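Local coordinates for chromosomal replication initiator protein DnaA (Aquifex aeolicus, PDB 1L8Q) that binds ATP through its AAA+ region and probably binds the replication origin to initiate and regulate chromosome copying in this bacterium, at residues A[39-50]-A[155-166]. Numbering follows the deposited sequence.
With ADP (adenosine-5'-diphosphate), chain C.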
ATOM      1  N   PRO A  39      -8.824   1.595  22.552  1.00 23.10           N
ATOM      2  CA  PRO A  39      -9.062   0.992  21.253  1.00 22.34           C
ATOM      3  C   PRO A  39      -7.923   0.097  20.811  1.00 22.04           C
ATOM      4  O   PRO A  39      -6.872   0.027  21.459  1.00 21.76           O
ATOM      5  CB  PRO A  39      -9.081   2.196  20.320  1.00 21.99           C
ATOM      6  CG  PRO A  39      -8.329   3.268  21.042  1.00 23.30           C
ATOM      7  CD  PRO A  39      -8.089   2.860  22.454  1.00 22.79           C
ATOM      8  N   ILE A  40      -8.152  -0.584  19.690  1.00 21.80           N
ATOM      9  CA  ILE A  40      -7.126  -1.319  18.989  1.00 21.57           C
ATOM     10  C   ILE A  40      -6.793  -0.483  17.766  1.00 21.80           C
ATOM     11  O   ILE A  40      -7.689  -0.089  17.032  1.00 21.85           O
ATOM     12  CB  ILE A  40      -7.661  -2.658  18.518  1.00 21.38           C
ATOM     13  CG1 ILE A  40      -7.927  -3.572  19.695  1.00 21.04           C
ATOM     14  CG2 ILE A  40      -6.682  -3.326  17.556  1.00 20.13           C
ATOM     15  CD1 ILE A  40      -8.540  -4.856  19.284  1.00 19.77           C
ATOM     16  N   PHE A  41      -5.507  -0.220  17.542  1.00 21.77           N
ATOM     17  CA  PHE A  41      -5.078   0.599  16.412  1.00 21.34           C
ATOM     18  C   PHE A  41      -4.073  -0.199  15.616  1.00 21.82           C
ATOM     19  O   PHE A  41      -2.934  -0.371  16.051  1.00 22.38           O
ATOM     20  CB  PHE A  41      -4.416   1.870  16.931  1.00 21.09           C
ATOM     21  CG  PHE A  41      -4.126   2.878  15.885  1.00 19.57           C
ATOM     22  CD1 PHE A  41      -3.071   2.703  14.999  1.00 19.18           C
ATOM     23  CD2 PHE A  41      -4.882   4.040  15.802  1.00 19.17           C
ATOM     24  CE1 PHE A  41      -2.793   3.661  14.025  1.00 18.50           C
ATOM     25  CE2 PHE A  41      -4.603   5.014  14.845  1.00 18.13           C
ATOM     26  CZ  PHE A  41      -3.559   4.826  13.959  1.00 18.54           C
ATOM     27  N   ILE A  42      -4.494  -0.707  14.461  1.00 21.68           N
ATOM     28  CA  ILE A  42      -3.616  -1.491  13.612  1.00 21.68           C
ATOM     29  C   ILE A  42      -2.975  -0.637  12.526  1.00 21.59           C
ATOM     30  O   ILE A  42      -3.648   0.133  11.871  1.00 21.59           O
ATOM     31  CB  ILE A  42      -4.414  -2.605  12.947  1.00 21.94           C
ATOM     32  CG1 ILE A  42      -4.964  -3.568  13.989  1.00 22.69           C
ATOM     33  CG2 ILE A  42      -3.549  -3.360  11.933  1.00 21.33           C
ATOM     34  CD1 ILE A  42      -6.130  -4.401  13.450  1.00 24.80           C
ATOM     35  N   TYR A  43      -1.670  -0.786  12.321  1.00 21.72           N
ATOM     36  CA  TYR A  43      -0.998  -0.043  11.262  1.00 21.10           C
ATOM     37  C   TYR A  43       0.035  -0.873  10.484  1.00 22.09           C
ATOM     38  O   TYR A  43       0.680  -1.785  11.015  1.00 21.27           O
ATOM     39  CB  TYR A  43      -0.369   1.234  11.792  1.00 20.25           C
ATOM     40  CG  TYR A  43       0.785   1.003  12.708  1.00 18.34           C
ATOM     41  CD1 TYR A  43       2.098   1.132  12.257  1.00 17.75           C
ATOM     42  CD2 TYR A  43       0.576   0.651  14.018  1.00 18.00           C
ATOM     43  CE1 TYR A  43       3.157   0.920  13.092  1.00 16.82           C
ATOM     44  CE2 TYR A  43       1.620   0.446  14.872  1.00 18.47           C
ATOM     45  CZ  TYR A  43       2.919   0.584  14.406  1.00 19.21           C
ATOM     46  OH  TYR A  43       3.971   0.383  15.270  1.00 20.58           O
ATOM     47  N   GLY A  44       0.168  -0.538   9.210  1.00 23.01           N
ATOM     48  CA  GLY A  44       1.075  -1.225   8.328  1.00 24.35           C
ATOM     49  C   GLY A  44       0.935  -0.693   6.923  1.00 25.56           C
ATOM     50  O   GLY A  44      -0.014   0.033   6.593  1.00 25.70           O
ATOM     51  N   SER A  45       1.863  -1.073   6.073  1.00 26.54           N
ATOM     52  CA  SER A  45       1.866  -0.569   4.716  1.00 27.80           C
ATOM     53  C   SER A  45       0.765  -1.223   3.883  1.00 28.19           C
ATOM     54  O   SER A  45       0.136  -2.194   4.315  1.00 28.97           O
ATOM     55  CB  SER A  45       3.214  -0.851   4.089  1.00 27.61           C
ATOM     56  OG  SER A  45       3.335  -2.237   3.872  1.00 29.02           O
ATOM     57  N   VAL A  46       0.560  -0.711   2.682  1.00 28.27           N
ATOM     58  CA  VAL A  46      -0.481  -1.222   1.801  1.00 29.02           C
ATOM     59  C   VAL A  46      -0.434  -2.732   1.546  1.00 28.58           C
ATOM     60  O   VAL A  46       0.624  -3.304   1.326  1.00 28.98           O
ATOM     61  CB  VAL A  46      -0.481  -0.471   0.424  1.00 29.48           C
ATOM     62  CG1 VAL A  46      -1.421  -1.130  -0.530  1.00 30.03           C
ATOM     63  CG2 VAL A  46      -0.922   0.984   0.613  1.00 31.14           C
ATOM     64  N   GLY A  47      -1.604  -3.360   1.549  1.00 28.19           N
ATOM     65  CA  GLY A  47      -1.729  -4.763   1.202  1.00 27.40           C
ATOM     66  C   GLY A  47      -1.135  -5.622   2.271  1.00 27.33           C
ATOM     67  O   GLY A  47      -0.461  -6.598   2.005  1.00 28.56           O
ATOM     68  N   THR A  48      -1.424  -5.285   3.504  1.00 26.71           N
ATOM     69  CA  THR A  48      -0.755  -5.909   4.596  1.00 25.80           C
ATOM     70  C   THR A  48      -1.699  -6.642   5.529  1.00 25.42           C
ATOM     71  O   THR A  48      -1.263  -7.325   6.456  1.00 24.86           O
ATOM     72  CB  THR A  48       0.040  -4.843   5.316  1.00 26.15           C
ATOM     73  OG1 THR A  48       1.436  -5.018   5.018  1.00 26.06           O
ATOM     74  CG2 THR A  48      -0.055  -5.020   6.795  1.00 26.54           C
ATOM     75  N   GLY A  49      -2.997  -6.508   5.275  1.00 25.21           N
ATOM     76  CA  GLY A  49      -4.000  -7.209   6.058  1.00 25.33           C
ATOM     77  C   GLY A  49      -4.935  -6.341   6.890  1.00 25.48           C
ATOM     78  O   GLY A  49      -5.876  -6.854   7.502  1.00 26.05           O
ATOM     79  N   LYS A  50      -4.693  -5.035   6.914  1.00 24.90           N
ATOM     80  CA  LYS A  50      -5.503  -4.132   7.730  1.00 24.10           C
ATOM     81  C   LYS A  50      -7.010  -4.237   7.438  1.00 23.76           C
ATOM     82  O   LYS A  50      -7.806  -4.507   8.332  1.00 23.76           O
ATOM     83  CB  LYS A  50      -5.005  -2.677   7.596  1.00 23.67           C
ATOM     84  CG  LYS A  50      -3.524  -2.514   7.923  1.00 22.61           C
ATOM     85  CD  LYS A  50      -3.052  -1.062   7.787  1.00 20.58           C
ATOM     86  CE  LYS A  50      -3.454  -0.467   6.447  1.00 20.10           C
ATOM     87  NZ  LYS A  50      -2.667  -1.001   5.290  1.00 16.70           N
ATOM     88  N   ARG A 155      -5.683   9.503  22.935  1.00 25.34           N
ATOM     89  CA  ARG A 155      -6.686   8.476  23.092  1.00 25.61           C
ATOM     90  C   ARG A 155      -6.255   7.171  22.410  1.00 24.72           C
ATOM     91  O   ARG A 155      -6.292   6.111  23.018  1.00 24.87           O
ATOM     92  CB  ARG A 155      -8.047   8.963  22.599  1.00 25.69           C
ATOM     93  CG  ARG A 155      -8.660  10.009  23.504  1.00 29.66           C
ATOM     94  CD  ARG A 155      -9.630   9.444  24.518  1.00 36.23           C
ATOM     95  NE  ARG A 155     -10.244  10.472  25.354  1.00 40.91           N
ATOM     96  CZ  ARG A 155     -11.385  10.291  26.006  1.00 44.00           C
ATOM     97  NH1 ARG A 155     -12.016   9.119  25.904  1.00 45.27           N
ATOM     98  NH2 ARG A 155     -11.897  11.266  26.763  1.00 43.69           N
ATOM     99  N   PHE A 156      -5.824   7.248  21.161  1.00 23.57           N
ATOM    100  CA  PHE A 156      -5.404   6.042  20.486  1.00 22.77           C
ATOM    101  C   PHE A 156      -4.286   5.415  21.322  1.00 22.37           C
ATOM    102  O   PHE A 156      -4.194   4.196  21.477  1.00 21.97           O
ATOM    103  CB  PHE A 156      -4.855   6.354  19.086  1.00 22.98           C
ATOM    104  CG  PHE A 156      -5.842   7.025  18.154  1.00 23.55           C
ATOM    105  CD1 PHE A 156      -7.199   7.026  18.423  1.00 23.56           C
ATOM    106  CD2 PHE A 156      -5.396   7.654  17.002  1.00 22.70           C
ATOM    107  CE1 PHE A 156      -8.094   7.632  17.552  1.00 24.56           C
ATOM    108  CE2 PHE A 156      -6.288   8.257  16.130  1.00 23.83           C
ATOM    109  CZ  PHE A 156      -7.639   8.249  16.405  1.00 23.16           C
ATOM    110  N   GLU A 157      -3.429   6.249  21.874  1.00 21.37           N
ATOM    111  CA  GLU A 157      -2.281   5.713  22.538  1.00 20.52           C
ATOM    112  C   GLU A 157      -2.594   5.117  23.889  1.00 20.37           C
ATOM    113  O   GLU A 157      -1.745   4.453  24.505  1.00 20.13           O
ATOM    114  CB  GLU A 157      -1.156   6.723  22.570  1.00 20.76           C
ATOM    115  CG  GLU A 157      -0.304   6.627  21.329  1.00 20.66           C
ATOM    116  CD  GLU A 157       0.573   7.825  21.115  1.00 22.06           C
ATOM    117  OE1 GLU A 157       0.744   8.613  22.073  1.00 23.47           O
ATOM    118  OE2 GLU A 157       1.095   7.980  19.982  1.00 21.31           O
ATOM    119  N   GLY A 158      -3.828   5.310  24.331  1.00 19.40           N
ATOM    120  CA  GLY A 158      -4.269   4.723  25.566  1.00 19.23           C
ATOM    121  C   GLY A 158      -4.645   3.272  25.347  1.00 19.70           C
ATOM    122  O   GLY A 158      -4.808   2.500  26.286  1.00 19.92           O
ATOM    123  N   GLY A 159      -4.768   2.874  24.097  1.00 20.04           N
ATOM    124  CA  GLY A 159      -5.166   1.500  23.822  1.00 20.83           C
ATOM    125  C   GLY A 159      -4.024   0.553  23.509  1.00 20.82           C
ATOM    126  O   GLY A 159      -3.018   0.506  24.227  1.00 20.94           O
ATOM    127  N   ILE A 160      -4.190  -0.219  22.441  1.00 20.68           N
ATOM    128  CA  ILE A 160      -3.135  -1.109  21.979  1.00 20.74           C
ATOM    129  C   ILE A 160      -2.791  -0.862  20.514  1.00 21.19           C
ATOM    130  O   ILE A 160      -3.659  -0.884  19.637  1.00 21.89           O
ATOM    131  CB  ILE A 160      -3.475  -2.601  22.243  1.00 20.46           C
ATOM    132  CG1 ILE A 160      -2.336  -3.499  21.745  1.00 20.16           C
ATOM    133  CG2 ILE A 160      -4.791  -2.994  21.606  1.00 19.22           C
ATOM    134  CD1 ILE A 160      -2.211  -4.823  22.506  1.00 18.36           C
ATOM    135  N   LEU A 161      -1.523  -0.589  20.264  1.00 21.80           N
ATOM    136  CA  LEU A 161      -1.034  -0.301  18.918  1.00 22.43           C
ATOM    137  C   LEU A 161      -0.264  -1.491  18.416  1.00 22.61           C
ATOM    138  O   LEU A 161       0.682  -1.922  19.055  1.00 22.83           O
ATOM    139  CB  LEU A 161      -0.079   0.889  18.955  1.00 21.96           C
ATOM    140  CG  LEU A 161      -0.674   2.289  18.949  1.00 22.61           C
ATOM    141  CD1 LEU A 161      -1.983   2.333  19.680  1.00 21.90           C
ATOM    142  CD2 LEU A 161       0.336   3.317  19.502  1.00 21.05           C
ATOM    143  N   VAL A 162      -0.634  -2.013  17.261  1.00 22.98           N
ATOM    144  CA  VAL A 162       0.085  -3.153  16.717  1.00 24.03           C
ATOM    145  C   VAL A 162       0.398  -3.010  15.228  1.00 24.71           C
ATOM    146  O   VAL A 162      -0.488  -2.838  14.399  1.00 25.74           O
ATOM    147  CB  VAL A 162      -0.659  -4.474  16.964  1.00 23.73           C
ATOM    148  CG1 VAL A 162      -1.192  -4.516  18.376  1.00 24.44           C
ATOM    149  CG2 VAL A 162      -1.783  -4.606  16.030  1.00 24.76           C
ATOM    150  N   GLU A 163       1.668  -3.080  14.901  1.00 25.20           N
ATOM    151  CA  GLU A 163       2.121  -3.006  13.531  1.00 25.98           C
ATOM    152  C   GLU A 163       1.807  -4.318  12.826  1.00 25.53           C
ATOM    153  O   GLU A 163       1.896  -5.360  13.412  1.00 26.16           O
ATOM    154  CB  GLU A 163       3.628  -2.764  13.527  1.00 25.93           C
ATOM    155  CG  GLU A 163       4.250  -2.547  12.174  1.00 29.50           C
ATOM    156  CD  GLU A 163       5.676  -2.033  12.289  1.00 35.21           C
ATOM    157  OE1 GLU A 163       6.262  -2.170  13.399  1.00 38.42           O
ATOM    158  OE2 GLU A 163       6.210  -1.481  11.287  1.00 34.61           O
ATOM    159  N   ILE A 164       1.446  -4.266  11.560  1.00 25.71           N
ATOM    160  CA  ILE A 164       1.151  -5.489  10.834  1.00 25.34           C
ATOM    161  C   ILE A 164       1.992  -5.579   9.572  1.00 26.10           C
ATOM    162  O   ILE A 164       2.213  -4.585   8.882  1.00 25.92           O
ATOM    163  CB  ILE A 164      -0.353  -5.563  10.524  1.00 25.35           C
ATOM    164  CG1 ILE A 164      -0.727  -6.896   9.914  1.00 24.45           C
ATOM    165  CG2 ILE A 164      -0.798  -4.413   9.642  1.00 24.48           C
ATOM    166  CD1 ILE A 164      -2.151  -6.958   9.545  1.00 24.02           C
ATOM    167  N   GLU A 165       2.509  -6.764   9.297  1.00 26.86           N
ATOM    168  CA  GLU A 165       3.357  -6.969   8.117  1.00 28.19           C
ATOM    169  C   GLU A 165       2.970  -8.234   7.377  1.00 27.23           C
ATOM    170  O   GLU A 165       2.465  -9.190   7.965  1.00 26.67           O
ATOM    171  CB  GLU A 165       4.858  -7.056   8.501  1.00 28.72           C
ATOM    172  CG  GLU A 165       5.574  -5.714   8.619  1.00 34.47           C
ATOM    173  CD  GLU A 165       6.837  -5.757   9.510  1.00 43.16           C
ATOM    174  OE1 GLU A 165       7.564  -4.729   9.564  1.00 47.60           O
ATOM    175  OE2 GLU A 165       7.114  -6.798  10.164  1.00 45.71           O
ATOM    176  N   LEU A 166       3.208  -8.228   6.077  1.00 26.92           N
ATOM    177  CA  LEU A 166       2.999  -9.403   5.271  1.00 26.48           C
ATOM    178  C   LEU A 166       4.358 -10.015   4.972  1.00 26.07           C
ATOM    179  O   LEU A 166       5.016  -9.635   4.016  1.00 26.14           O
ATOM    180  CB  LEU A 166       2.300  -9.043   3.985  1.00 26.72           C
ATOM    181  CG  LEU A 166       1.654 -10.247   3.303  1.00 28.10           C
ATOM    182  CD1 LEU A 166       0.375 -10.586   4.030  1.00 30.39           C
ATOM    183  CD2 LEU A 166       1.370  -9.951   1.851  1.00 28.16           C
TER
HETATM  184  PB  ADP C 400      -4.533  -3.390   3.413  1.00 22.20           P
HETATM  185  O1B ADP C 400      -5.949  -3.083   3.925  1.00 19.51           O
HETATM  186  O2B ADP C 400      -3.485  -3.442   4.486  1.00 21.62           O
HETATM  187  O3B ADP C 400      -4.150  -2.596   2.205  1.00 20.55           O
HETATM  188  PA  ADP C 400      -5.991  -5.604   2.715  1.00 22.36           P
HETATM  189  O1A ADP C 400      -6.616  -5.980   4.046  1.00 23.39           O
HETATM  190  O2A ADP C 400      -6.868  -4.681   1.886  1.00 20.72           O
HETATM  191  O3A ADP C 400      -4.582  -4.891   2.921  1.00 20.41           O
HETATM  192  O5' ADP C 400      -5.603  -6.924   1.913  1.00 21.50           O
HETATM  193  C5' ADP C 400      -5.081  -6.844   0.599  1.00 21.08           C
HETATM  194  C4' ADP C 400      -5.388  -8.173  -0.045  1.00 20.95           C
HETATM  195  O4' ADP C 400      -4.484  -9.184   0.445  1.00 20.73           O
HETATM  196  C3' ADP C 400      -6.775  -8.618   0.362  1.00 20.11           C
HETATM  197  O3' ADP C 400      -7.274  -9.353  -0.747  1.00 24.08           O
HETATM  198  C2' ADP C 400      -6.510  -9.541   1.531  1.00 19.34           C
HETATM  199  O2' ADP C 400      -7.508 -10.512   1.796  1.00 14.03           O
HETATM  200  C1' ADP C 400      -5.206 -10.191   1.158  1.00 20.09           C
HETATM  201  N9  ADP C 400      -4.520 -10.529   2.412  1.00 23.14           N
HETATM  202  C8  ADP C 400      -3.848  -9.673   3.217  1.00 23.98           C
HETATM  203  N7  ADP C 400      -3.344 -10.340   4.298  1.00 25.13           N
HETATM  204  C5  ADP C 400      -3.713 -11.621   4.193  1.00 24.21           C
HETATM  205  C6  ADP C 400      -3.523 -12.846   4.983  1.00 23.56           C
HETATM  206  N6  ADP C 400      -2.827 -12.837   6.130  1.00 23.63           N
HETATM  207  N1  ADP C 400      -4.067 -13.980   4.525  1.00 25.50           N
HETATM  208  C2  ADP C 400      -4.765 -14.023   3.372  1.00 24.49           C
HETATM  209  N3  ADP C 400      -4.969 -12.937   2.605  1.00 24.82           N
HETATM  210  C4  ADP C 400      -4.484 -11.743   2.957  1.00 24.18           C
HETATM  211  O   HOH W   1       3.924  -2.800   7.732  1.00 22.69           O
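Phe41 and Leu161 lie side by side on one face of two parallel strands, 40-43 and 160-163, whose short axes run 18° apart. Five backbone hydrogen bonds set the register, from Ile160 N to Pro39 O at one end (2.9 Å) to Ile164 N to Tyr43 O at the other (2.7 Å). Strand 160-163 is one of the two edge strands of the sheet within this chain; the other flank of 40-43 is bonded to strand 133-138.

Followed outward, Phe41 first sets CB against Leu161 CD1 (3.7 Å). With CG anti to the backbone N (chi1 -171°), its ring reaches back to helix 150-157: CD2 lies near CG and CD2 of Phe156, and the rim atom CE2 comes to 3.5 Å from Phe156 CD2. The two ring planes meet at 40°, an oblique pairing. Tyr43, on the same sheet face, turns its ring over the neighbouring strand, and Glu163 CA lies over one ring face, 3.8 Å from the centroid, as a CH-pi contact. On the other face of the sheet, Ile40 CG1 packs beside Ile160 CG2, and Val162 CG2 meets Ile42 CG1; helix 20-31 covers Ile40, Ile160 and Val162.

Further along, Ile164 CD1 lies by the turn at Thr48 and Gly49. Lys50 NZ donates to ADP O2B (2.7 Å) and to Gly44 O, tying the phosphate to the turn, while Gly47 N donates to ADP O3B (2.7 Å) and Leu166 CD1 approaches the adenine at N7. The phosphate-gripping loop between strand 40-43 and helix 50-63 is the Walker A P-loop of an AAA+ nucleotide site.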